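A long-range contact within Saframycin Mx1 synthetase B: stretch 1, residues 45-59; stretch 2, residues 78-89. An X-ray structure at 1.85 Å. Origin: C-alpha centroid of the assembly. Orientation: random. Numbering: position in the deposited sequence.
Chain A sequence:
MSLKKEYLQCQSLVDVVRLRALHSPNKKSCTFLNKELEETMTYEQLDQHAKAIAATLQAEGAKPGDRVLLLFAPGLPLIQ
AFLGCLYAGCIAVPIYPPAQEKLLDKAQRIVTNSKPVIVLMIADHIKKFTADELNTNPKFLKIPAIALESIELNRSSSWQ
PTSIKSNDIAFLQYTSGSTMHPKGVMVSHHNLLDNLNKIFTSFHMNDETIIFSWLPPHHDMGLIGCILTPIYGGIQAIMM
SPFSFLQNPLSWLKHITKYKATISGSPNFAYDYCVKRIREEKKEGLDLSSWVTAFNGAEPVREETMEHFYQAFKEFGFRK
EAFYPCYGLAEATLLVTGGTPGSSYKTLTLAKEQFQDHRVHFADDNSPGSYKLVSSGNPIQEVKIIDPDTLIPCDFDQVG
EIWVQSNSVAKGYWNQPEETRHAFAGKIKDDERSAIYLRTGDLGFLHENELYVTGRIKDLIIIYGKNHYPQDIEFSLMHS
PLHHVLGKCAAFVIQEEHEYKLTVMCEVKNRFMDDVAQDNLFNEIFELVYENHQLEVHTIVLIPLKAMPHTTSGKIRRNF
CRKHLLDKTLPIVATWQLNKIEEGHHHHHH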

# COMPACT_ATOMS: atom_id res chain seq x y z
N GLN A 45 19.07 9.93 17.51
CA GLN A 45 18.08 10.99 17.28
C GLN A 45 16.64 10.47 17.30
O GLN A 45 15.75 11.06 17.93
N LEU A 46 16.41 9.37 16.59
CA LEU A 46 15.10 8.76 16.56
C LEU A 46 14.61 8.44 17.98
O LEU A 46 13.49 8.77 18.37
N ASP A 47 15.45 7.78 18.76
CA ASP A 47 15.14 7.49 20.16
C ASP A 47 14.86 8.77 20.98
O ASP A 47 13.88 8.83 21.76
N GLN A 48 15.68 9.80 20.82
CA GLN A 48 15.46 11.04 21.58
C GLN A 48 14.13 11.73 21.18
O GLN A 48 13.37 12.17 22.06
N HIS A 49 13.85 11.84 19.88
CA HIS A 49 12.57 12.40 19.43
C HIS A 49 11.37 11.60 19.94
O HIS A 49 10.41 12.17 20.44
N ALA A 50 11.44 10.27 19.83
CA ALA A 50 10.39 9.40 20.34
C ALA A 50 10.12 9.61 21.82
O ALA A 50 8.96 9.68 22.27
N LYS A 51 11.20 9.71 22.61
CA LYS A 51 11.05 9.98 24.04
C LYS A 51 10.42 11.33 24.32
O LYS A 51 9.53 11.43 25.18
N ALA A 52 10.87 12.36 23.59
CA ALA A 52 10.31 13.70 23.75
C ALA A 52 8.81 13.72 23.44
O ALA A 52 8.01 14.35 24.14
N ILE A 53 8.42 13.04 22.37
CA ILE A 53 7.02 13.01 21.97
C ILE A 53 6.21 12.20 22.96
O ILE A 53 5.11 12.62 23.36
N ALA A 54 6.74 11.07 23.40
CA ALA A 54 6.05 10.27 24.41
C ALA A 54 5.87 11.05 25.72
O ALA A 54 4.82 10.95 26.38
N ALA A 55 6.87 11.82 26.12
CA ALA A 55 6.77 12.57 27.37
C ALA A 55 5.68 13.63 27.26
O ALA A 55 4.95 13.90 28.22
N THR A 56 5.58 14.25 26.09
CA THR A 56 4.52 15.21 25.83
C THR A 56 3.14 14.56 25.88
O THR A 56 2.21 15.08 26.51
N LEU A 57 3.00 13.41 25.23
CA LEU A 57 1.73 12.68 25.29
C LEU A 57 1.34 12.36 26.74
O LEU A 57 0.20 12.55 27.16
N GLN A 58 2.31 11.87 27.50
CA GLN A 58 2.06 11.56 28.90
C GLN A 58 1.69 12.83 29.69
O GLN A 58 0.75 12.81 30.50
N ALA A 59 2.39 13.93 29.41
CA ALA A 59 2.14 15.17 30.13
C ALA A 59 0.75 15.69 29.82
O ALA A 59 0.13 16.38 30.64
N LEU A 78 6.33 12.10 10.66
CA LEU A 78 5.40 10.98 10.84
C LEU A 78 6.08 9.83 11.59
O LEU A 78 5.50 9.23 12.48
N ILE A 79 7.32 9.52 11.22
CA ILE A 79 8.04 8.39 11.82
C ILE A 79 8.38 8.66 13.28
O ILE A 79 8.24 7.78 14.15
N GLN A 80 8.82 9.87 13.58
CA GLN A 80 9.07 10.25 14.97
C GLN A 80 7.78 10.13 15.81
O GLN A 80 7.81 9.64 16.93
N ALA A 81 6.67 10.61 15.26
CA ALA A 81 5.40 10.64 16.00
C ALA A 81 4.90 9.23 16.25
O ALA A 81 4.43 8.90 17.33
N PHE A 82 5.04 8.37 15.24
CA PHE A 82 4.63 6.97 15.35
C PHE A 82 5.42 6.28 16.48
O PHE A 82 4.83 5.62 17.35
N LEU A 83 6.73 6.42 16.49
CA LEU A 83 7.50 5.77 17.54
C LEU A 83 7.16 6.42 18.89
O LEU A 83 7.08 5.74 19.93
N GLY A 84 6.98 7.73 18.88
CA GLY A 84 6.64 8.45 20.10
C GLY A 84 5.35 7.88 20.70
O GLY A 84 5.25 7.71 21.92
N CYS A 85 4.38 7.53 19.85
CA CYS A 85 3.15 6.88 20.34
C CYS A 85 3.47 5.56 21.00
O CYS A 85 2.98 5.26 22.08
N LEU A 86 4.27 4.74 20.33
CA LEU A 86 4.59 3.43 20.88
C LEU A 86 5.32 3.54 22.23
O LEU A 86 5.05 2.77 23.15
N TYR A 87 6.27 4.47 22.33
CA TYR A 87 7.00 4.67 23.58
C TYR A 87 6.08 5.08 24.72
O TYR A 87 6.41 4.85 25.87
N ALA A 88 4.95 5.71 24.41
CA ALA A 88 3.97 6.07 25.43
C ALA A 88 2.97 4.96 25.72
O ALA A 88 2.09 5.11 26.57
N GLY A 89 3.08 3.84 25.02
CA GLY A 89 2.11 2.76 25.13
C GLY A 89 0.77 3.11 24.51
O GLY A 89 -0.23 2.43 24.75

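Two helices, 45-59 and 78-87, cross at 59° with their axes 7.4 Å apart at closest approach. The two stretches bury 713 Å², both sides summed. The backbones come nearest where Ala50 faces Gly84, with their CA atoms 3.9 Å apart. Gly84 CA lies 3.4 Å from Ala50 O in a CA-H...O contact. An ideal CB on Gly84 would lie 2.4 Å from Ile53 CG2, a clash.

Tyr87 covers the most surface, 90 Å². Its CB points toward the first helix, and chi1 is m (-84°). The side chain fits as a knob among Asp47, Ala50, Lys51 and Ala54. Ala50 CB sits over one ring face, 3.7 Å from the centroid of the Tyr87 ring and 11° off its normal, a CH-pi contact. Ala54 CB packs 3.6 Å from Tyr87 CB. Lys51 CG approaches Tyr87 CE2 at 3.7 Å, obliquely to the ring. At the ring edge, Tyr87 OH donates a short hydrogen bond to Asp47 OD1, 2.6 Å. Asp47 is t; its CB points sideways, but the carboxylate comes nearer the second helix. Its other oxygen is also engaged: Lys51 NZ forms a salt bridge with Asp47 OD2 at 2.8 Å.

Gln80 comes next, with 82 Å². Its CB points sideways, with chi1 m and chi2 t. The aliphatic part packs against the first helix: Gln80 CG is 4.0 Å from His49 CB, and Gln80 CB is 3.8 Å from Ile53 CD1. The amide oxygen, OE1, lies over one face of the His49 ring. Water 1 bridges these two side chains. It donates to Gln80 OE1 at 2.7 Å and accepts a weak bond from His49 ND1 at 2.9 Å. The CB of His49 points toward the second helix; chi1 is m.

Leu46 covers 63 Å². Its CB points sideways, but the t, p rotamer brings its end nearer the other helix. Leu46 CD1 meets Leu83 CD1 at a tight 3.1 Å and Ile79 CG2 at 4.2 Å. Leu83, m and t, also places its CB 3.8 Å from Ala50 CB.

Further along, the CB of Ile53 points toward the second helix (m, t), and Ile53 CD1 lies 3.4 Å from Gln80 O. Ala54 CB lies 3.3 Å from Gly84 O and 3.9 Å from Ala88 CB. Leu57 (m, t) reaches in with CD1, 4.2 Å from both Cys85 SG and Ala88 CB. Beyond Ala88, Gly89 takes a positive phi in a Schellman motif and makes no contact with the first helix.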

# COMPACT_ATOMS: atom_id res chain seq x y z
CB GLN A 45 18.36 11.71 15.96
CG GLN A 45 19.63 12.56 15.95
CD GLN A 45 19.88 13.18 14.57
OE1 GLN A 45 19.96 12.48 13.57
NE2 GLN A 45 20.00 14.51 14.53
CB LEU A 46 15.15 7.50 15.69
CG LEU A 46 13.89 6.67 15.54
CD1 LEU A 46 12.76 7.51 14.95
CD2 LEU A 46 14.15 5.40 14.70
CB ASP A 47 16.32 6.70 20.75
CG ASP A 47 16.14 6.33 22.20
OD1 ASP A 47 15.13 5.67 22.54
OD2 ASP A 47 17.04 6.65 22.99
CB GLN A 48 16.64 12.03 21.47
CG GLN A 48 17.91 11.61 22.26
CD GLN A 48 17.62 11.28 23.72
OE1 GLN A 48 17.80 10.15 24.16
NE2 GLN A 48 17.20 12.28 24.49
CB HIS A 49 12.52 12.53 17.90
CG HIS A 49 13.29 13.70 17.38
ND1 HIS A 49 12.82 15.00 17.49
CD2 HIS A 49 14.50 13.78 16.78
CE1 HIS A 49 13.71 15.83 16.97
NE2 HIS A 49 14.74 15.12 16.54
CB ALA A 50 10.70 7.92 20.03
CB LYS A 51 12.41 9.88 24.75
CG LYS A 51 12.94 8.45 24.80
CD LYS A 51 14.44 8.40 25.07
CE LYS A 51 14.82 7.10 25.76
NZ LYS A 51 16.27 6.83 25.65
CB ALA A 52 11.05 14.69 22.85
CB ILE A 53 6.86 12.44 20.54
CG1 ILE A 53 7.45 13.44 19.55
CG2 ILE A 53 5.39 12.09 20.24
CD1 ILE A 53 7.81 12.84 18.18
CB ALA A 54 6.77 8.92 24.64
CB ALA A 55 8.11 13.22 27.72
CB THR A 56 4.72 15.91 24.48
OG1 THR A 56 6.02 16.52 24.46
CG2 THR A 56 3.65 16.96 24.27
CB LEU A 57 1.82 11.37 24.45
CG LEU A 57 1.85 11.55 22.94
CD1 LEU A 57 2.10 10.19 22.23
CD2 LEU A 57 0.55 12.19 22.44
CB GLN A 58 3.28 10.86 29.49
CG GLN A 58 3.47 9.44 28.97
CD GLN A 58 4.79 8.83 29.40
OE1 GLN A 58 5.77 9.53 29.65
NE2 GLN A 58 4.84 7.51 29.45
CB ALA A 59 3.19 16.24 29.76
CB LEU A 78 4.84 10.51 9.50
CG LEU A 78 4.06 9.18 9.48
CD1 LEU A 78 2.88 9.23 10.46
CD2 LEU A 78 3.55 8.94 8.07
CB ILE A 79 9.32 8.07 11.02
CG1 ILE A 79 8.96 7.62 9.59
CG2 ILE A 79 10.15 7.00 11.73
CD1 ILE A 79 10.17 7.61 8.60
CB GLN A 80 9.60 11.69 15.04
CG GLN A 80 10.95 11.88 14.33
CD GLN A 80 11.23 13.32 13.97
OE1 GLN A 80 10.51 14.22 14.37
NE2 GLN A 80 12.27 13.53 13.19
CB ALA A 81 4.33 11.49 15.25
CB PHE A 82 4.84 6.25 14.01
CG PHE A 82 4.30 4.82 13.97
CD1 PHE A 82 3.02 4.57 13.54
CD2 PHE A 82 5.09 3.75 14.38
CE1 PHE A 82 2.50 3.25 13.50
CE2 PHE A 82 4.59 2.43 14.35
CZ PHE A 82 3.29 2.19 13.91
CB LEU A 83 9.00 5.88 17.28
CG LEU A 83 9.52 4.96 16.18
CD1 LEU A 83 11.00 5.18 16.03
CD2 LEU A 83 9.27 3.53 16.57
CB CYS A 85 2.14 6.64 19.22
SG CYS A 85 1.37 8.12 18.60
CB LEU A 86 5.44 2.59 19.91
CG LEU A 86 4.84 2.25 18.53
CD1 LEU A 86 5.53 1.06 17.88
CD2 LEU A 86 3.35 2.07 18.59
CB TYR A 87 8.05 5.76 23.44
CG TYR A 87 9.39 5.35 22.86
CD1 TYR A 87 9.50 4.71 21.63
CD2 TYR A 87 10.56 5.69 23.53
CE1 TYR A 87 10.76 4.40 21.09
CE2 TYR A 87 11.82 5.37 23.01
CZ TYR A 87 11.92 4.73 21.79
OH TYR A 87 13.19 4.45 21.30
CB ALA A 88 3.25 7.35 25.04
O HOH W 1 10.10 15.54 16.70